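Local coordinates for protein phytoene synthase (Enterococcus hirae, PDB 5IYS) that probably joins two prenyl diphosphates head to head, as a magnesium-dependent dehydrosqualene or phytoene synthase of the isoprenoid synthase class, at residues 200-214 and 253-265. Sequence-based numbering, arbitrary orientation.
Sequences LKEKQAQTQLVALWE and LNIVRKQHYSLFD
The ring of Y261 fills a hollow walled by A205, V210, W213 and E214. V210 sets CG1 squarely over one ring face, 3.7 Å from the centroid and 12° off the normal, a CH-pi contact. The edge of Y261 points at the face of W213, a T-shaped pair with planes 78° apart. At the far end Y261 OH and E214 OE2 are modelled only 2.4 Å apart, too close to be trusted in detail. That carboxylate is also gripped side-on by R257, NE to OE2 and NH2 to OE1 (both 2.9 Å), each oxygen using its syn lone pair; the carboxylate and guanidinium planes lie 18° apart, nearly coplanar, and R257 NH1 reaches on to E221. The far rim of the W213 indole is the second bump: CZ2 lies against V256 CG1 at 3.5 Å and CH2 meets L253 CD2, while NE1 bonds L171 O. Helices 207-227 and 236-258 belong to the all-helical isoprenoid synthase fold; here the latter ends in a Schellman motif with H260 at C-prime, Y261 N bonding V256 O and H260 N bonding R257 O. Beyond it Q204 and S262 form a single antiparallel bridge, a non-hydrogen-bonded pair flanked by L263 N to K203 O (3.0 Å) and A205 N to Y261 O (2.9 Å). Q204 folds back at chi2, bringing NE2 to Q259 O in the amide plane, with a weak bond to H260 O. L263 wedges in by its two branches, CD2 against A205 CB and tip to tip with L209 CD2 (3.7 Å), CD1 against E202 O, a buried carbonyl with no partner in the model; the F264 ring turns its edge to the carbonyls of K201 and E202.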
# COMPACT_ATOMS: atom_id res chain seq x y z
N LEU A 200 3.28 -24.41 2.54
CA LEU A 200 3.60 -22.98 2.62
C LEU A 200 5.06 -22.77 2.97
O LEU A 200 5.55 -21.64 2.92
CB LEU A 200 2.72 -22.26 3.64
CG LEU A 200 1.20 -22.26 3.44
CD1 LEU A 200 0.54 -21.28 4.42
CD2 LEU A 200 0.84 -21.93 1.98
N LYS A 201 5.76 -23.84 3.31
CA LYS A 201 7.17 -23.71 3.71
C LYS A 201 8.14 -24.21 2.65
O LYS A 201 9.36 -24.13 2.84
CB LYS A 201 7.45 -24.40 5.05
CG LYS A 201 7.05 -25.87 5.12
CD LYS A 201 7.30 -26.45 6.52
CE LYS A 201 6.19 -26.08 7.50
NZ LYS A 201 6.67 -26.04 8.92
N GLU A 202 7.61 -24.64 1.51
CA GLU A 202 8.43 -25.14 0.41
C GLU A 202 9.00 -24.02 -0.47
O GLU A 202 8.50 -22.89 -0.45
CB GLU A 202 7.63 -26.16 -0.41
CG GLU A 202 7.73 -27.57 0.16
CD GLU A 202 6.44 -28.36 0.04
OE1 GLU A 202 6.07 -29.04 1.03
OE2 GLU A 202 5.82 -28.30 -1.04
N LYS A 203 10.02 -24.35 -1.26
CA LYS A 203 10.66 -23.36 -2.13
C LYS A 203 9.82 -22.96 -3.34
O LYS A 203 9.76 -21.78 -3.71
CB LYS A 203 12.04 -23.84 -2.58
CG LYS A 203 13.03 -23.97 -1.43
CD LYS A 203 14.39 -23.37 -1.77
CE LYS A 203 14.28 -21.93 -2.29
NZ LYS A 203 13.79 -20.92 -1.29
N GLN A 204 9.13 -23.94 -3.92
CA GLN A 204 8.24 -23.72 -5.06
C GLN A 204 6.85 -24.27 -4.74
O GLN A 204 6.70 -25.27 -4.04
CB GLN A 204 8.80 -24.35 -6.34
CG GLN A 204 10.30 -24.13 -6.60
CD GLN A 204 10.63 -22.72 -7.04
OE1 GLN A 204 11.62 -22.14 -6.59
NE2 GLN A 204 9.83 -22.16 -7.95
N ALA A 205 5.81 -23.52 -5.12
CA ALA A 205 4.44 -23.93 -4.86
C ALA A 205 4.11 -25.28 -5.52
O ALA A 205 4.32 -25.45 -6.71
CB ALA A 205 3.47 -22.87 -5.35
N GLN A 206 3.43 -26.14 -4.77
CA GLN A 206 2.83 -27.33 -5.35
C GLN A 206 1.63 -26.96 -6.20
O GLN A 206 1.16 -25.81 -6.19
CB GLN A 206 2.39 -28.32 -4.27
CG GLN A 206 3.47 -29.32 -3.92
CD GLN A 206 3.20 -29.99 -2.59
OE1 GLN A 206 2.37 -30.89 -2.50
NE2 GLN A 206 3.81 -29.47 -1.53
N THR A 207 1.14 -27.95 -6.94
CA THR A 207 0.11 -27.73 -7.95
C THR A 207 -1.12 -27.10 -7.33
O THR A 207 -1.66 -26.16 -7.90
CB THR A 207 -0.26 -29.05 -8.67
OG1 THR A 207 0.85 -29.45 -9.46
CG2 THR A 207 -1.50 -28.88 -9.58
N GLN A 208 -1.55 -27.61 -6.18
CA GLN A 208 -2.71 -27.07 -5.50
C GLN A 208 -2.50 -25.60 -5.11
O GLN A 208 -3.43 -24.81 -5.23
CB GLN A 208 -3.06 -27.89 -4.25
CG GLN A 208 -3.55 -29.31 -4.52
CD GLN A 208 -2.42 -30.25 -4.91
OE1 GLN A 208 -1.24 -29.96 -4.69
NE2 GLN A 208 -2.78 -31.37 -5.53
N LEU A 209 -1.32 -25.28 -4.58
CA LEU A 209 -1.03 -23.90 -4.16
C LEU A 209 -0.89 -22.95 -5.35
O LEU A 209 -1.21 -21.75 -5.25
CB LEU A 209 0.18 -23.84 -3.22
CG LEU A 209 0.61 -22.49 -2.64
CD1 LEU A 209 -0.48 -21.84 -1.75
CD2 LEU A 209 1.90 -22.67 -1.85
N VAL A 210 -0.47 -23.47 -6.50
CA VAL A 210 -0.43 -22.65 -7.70
C VAL A 210 -1.84 -22.26 -8.13
O VAL A 210 -2.11 -21.09 -8.42
CB VAL A 210 0.36 -23.31 -8.85
CG1 VAL A 210 0.25 -22.46 -10.12
CG2 VAL A 210 1.84 -23.47 -8.45
N ALA A 211 -2.76 -23.22 -8.04
CA ALA A 211 -4.17 -22.97 -8.33
C ALA A 211 -4.70 -21.82 -7.48
O ALA A 211 -5.35 -20.91 -8.00
CB ALA A 211 -4.97 -24.23 -8.10
N LEU A 212 -4.49 -21.93 -6.17
CA LEU A 212 -4.96 -20.93 -5.22
C LEU A 212 -4.31 -19.57 -5.48
O LEU A 212 -5.01 -18.57 -5.62
CB LEU A 212 -4.65 -21.39 -3.79
CG LEU A 212 -5.18 -20.56 -2.62
CD1 LEU A 212 -5.05 -21.32 -1.29
CD2 LEU A 212 -4.49 -19.20 -2.53
N TRP A 213 -2.98 -19.56 -5.57
CA TRP A 213 -2.20 -18.39 -5.94
C TRP A 213 -2.81 -17.69 -7.16
O TRP A 213 -3.15 -16.49 -7.12
CB TRP A 213 -0.75 -18.77 -6.20
CG TRP A 213 0.20 -17.59 -6.19
CD1 TRP A 213 1.01 -17.20 -5.16
CD2 TRP A 213 0.47 -16.69 -7.28
NE1 TRP A 213 1.72 -16.07 -5.51
CE2 TRP A 213 1.43 -15.76 -6.82
CE3 TRP A 213 -0.00 -16.58 -8.59
CZ2 TRP A 213 1.95 -14.75 -7.64
CZ3 TRP A 213 0.46 -15.54 -9.38
CH2 TRP A 213 1.43 -14.63 -8.90
N GLU A 214 -3.00 -18.44 -8.23
CA GLU A 214 -3.54 -17.88 -9.45
C GLU A 214 -4.97 -17.39 -9.31
O GLU A 214 -5.33 -16.38 -9.91
CB GLU A 214 -3.38 -18.83 -10.63
CG GLU A 214 -1.94 -18.91 -11.12
CD GLU A 214 -1.46 -17.66 -11.85
OE1 GLU A 214 -2.23 -16.69 -12.03
OE2 GLU A 214 -0.27 -17.60 -12.21
N LEU A 253 3.53 -9.64 -9.47
CA LEU A 253 2.84 -10.90 -9.77
C LEU A 253 3.58 -11.67 -10.87
O LEU A 253 3.73 -12.89 -10.78
CB LEU A 253 1.38 -10.65 -10.18
CG LEU A 253 0.50 -9.97 -9.12
CD1 LEU A 253 -0.84 -9.66 -9.76
CD2 LEU A 253 0.30 -10.86 -7.91
N ASN A 254 3.97 -10.99 -11.93
CA ASN A 254 4.68 -11.66 -13.04
C ASN A 254 6.05 -12.19 -12.66
O ASN A 254 6.46 -13.25 -13.14
CB ASN A 254 4.78 -10.74 -14.25
CG ASN A 254 3.51 -10.76 -15.07
OD1 ASN A 254 2.65 -11.62 -14.89
ND2 ASN A 254 3.36 -9.77 -15.93
N ILE A 255 6.70 -11.52 -11.73
CA ILE A 255 7.97 -11.97 -11.17
C ILE A 255 7.81 -13.34 -10.52
O ILE A 255 8.64 -14.23 -10.74
CB ILE A 255 8.47 -10.96 -10.10
CG1 ILE A 255 9.24 -9.82 -10.76
CG2 ILE A 255 9.35 -11.63 -9.05
CD1 ILE A 255 8.95 -9.64 -12.23
N VAL A 256 6.81 -13.49 -9.66
CA VAL A 256 6.58 -14.75 -8.95
C VAL A 256 6.26 -15.85 -9.95
O VAL A 256 6.74 -16.98 -9.83
CB VAL A 256 5.46 -14.65 -7.89
CG1 VAL A 256 5.21 -16.00 -7.23
CG2 VAL A 256 5.79 -13.60 -6.86
N ARG A 257 5.45 -15.53 -10.95
CA ARG A 257 5.19 -16.49 -12.01
C ARG A 257 6.48 -16.89 -12.74
O ARG A 257 6.75 -18.07 -12.94
CB ARG A 257 4.18 -15.92 -13.01
CG ARG A 257 2.79 -15.76 -12.47
CD ARG A 257 1.96 -14.97 -13.45
NE ARG A 257 0.55 -14.96 -13.08
CZ ARG A 257 -0.19 -13.86 -12.98
NH1 ARG A 257 0.35 -12.68 -13.27
NH2 ARG A 257 -1.48 -13.94 -12.68
N LYS A 258 7.32 -15.92 -13.10
CA LYS A 258 8.53 -16.20 -13.86
C LYS A 258 9.48 -17.08 -13.07
O LYS A 258 10.21 -17.88 -13.65
CB LYS A 258 9.27 -14.93 -14.29
CG LYS A 258 8.55 -14.08 -15.34
CD LYS A 258 7.93 -14.93 -16.45
CE LYS A 258 6.48 -15.30 -16.16
NZ LYS A 258 5.58 -14.10 -16.09
N GLN A 259 9.51 -16.90 -11.75
CA GLN A 259 10.33 -17.73 -10.88
C GLN A 259 9.59 -19.01 -10.51
O GLN A 259 9.93 -19.69 -9.54
CB GLN A 259 10.76 -16.95 -9.63
CG GLN A 259 11.70 -15.77 -9.94
CD GLN A 259 12.07 -14.95 -8.70
OE1 GLN A 259 12.80 -13.96 -8.78
NE2 GLN A 259 11.47 -15.32 -7.57
N HIS A 260 8.57 -19.32 -11.30
CA HIS A 260 7.81 -20.58 -11.19
C HIS A 260 7.16 -20.76 -9.82
O HIS A 260 7.15 -21.87 -9.26
CB HIS A 260 8.65 -21.79 -11.62
CG HIS A 260 9.48 -21.56 -12.85
ND1 HIS A 260 8.93 -21.36 -14.10
CD2 HIS A 260 10.83 -21.48 -13.01
CE1 HIS A 260 9.90 -21.13 -14.97
NE2 HIS A 260 11.06 -21.19 -14.33
N TYR A 261 6.56 -19.68 -9.32
CA TYR A 261 5.83 -19.70 -8.07
C TYR A 261 6.73 -20.04 -6.89
O TYR A 261 6.42 -20.90 -6.08
CB TYR A 261 4.66 -20.67 -8.17
CG TYR A 261 3.73 -20.35 -9.31
CD1 TYR A 261 2.84 -19.28 -9.23
CD2 TYR A 261 3.90 -20.96 -10.55
CE1 TYR A 261 2.04 -18.93 -10.32
CE2 TYR A 261 3.09 -20.65 -11.62
CZ TYR A 261 2.17 -19.64 -11.51
OH TYR A 261 1.37 -19.36 -12.61
N SER A 262 7.90 -19.41 -6.86
CA SER A 262 8.71 -19.39 -5.64
C SER A 262 7.96 -18.70 -4.50
O SER A 262 7.30 -17.67 -4.70
CB SER A 262 10.02 -18.65 -5.91
OG SER A 262 9.76 -17.35 -6.42
N LEU A 263 8.11 -19.25 -3.29
CA LEU A 263 7.40 -18.75 -2.13
C LEU A 263 8.27 -17.80 -1.31
O LEU A 263 7.75 -17.01 -0.51
CB LEU A 263 6.91 -19.91 -1.26
CG LEU A 263 6.00 -20.91 -1.98
CD1 LEU A 263 5.70 -22.14 -1.13
CD2 LEU A 263 4.70 -20.28 -2.48
N PHE A 264 9.57 -17.82 -1.57
CA PHE A 264 10.52 -16.98 -0.85
C PHE A 264 11.28 -16.06 -1.80
O PHE A 264 11.34 -16.33 -3.00
CB PHE A 264 11.54 -17.80 -0.06
CG PHE A 264 10.96 -18.56 1.09
CD1 PHE A 264 10.43 -19.83 0.90
CD2 PHE A 264 10.93 -18.00 2.36
CE1 PHE A 264 9.89 -20.52 1.96
CE2 PHE A 264 10.37 -18.69 3.42
CZ PHE A 264 9.81 -19.93 3.21
N ASP A 265 11.87 -15.02 -1.24
CA ASP A 265 12.85 -14.21 -1.95
C ASP A 265 12.23 -13.57 -3.20
O ASP A 265 12.81 -13.64 -4.28
CB ASP A 265 14.07 -15.06 -2.32
CG ASP A 265 15.16 -14.26 -2.99
OD1 ASP A 265 15.46 -13.16 -2.49
OD2 ASP A 265 15.66 -14.69 -4.05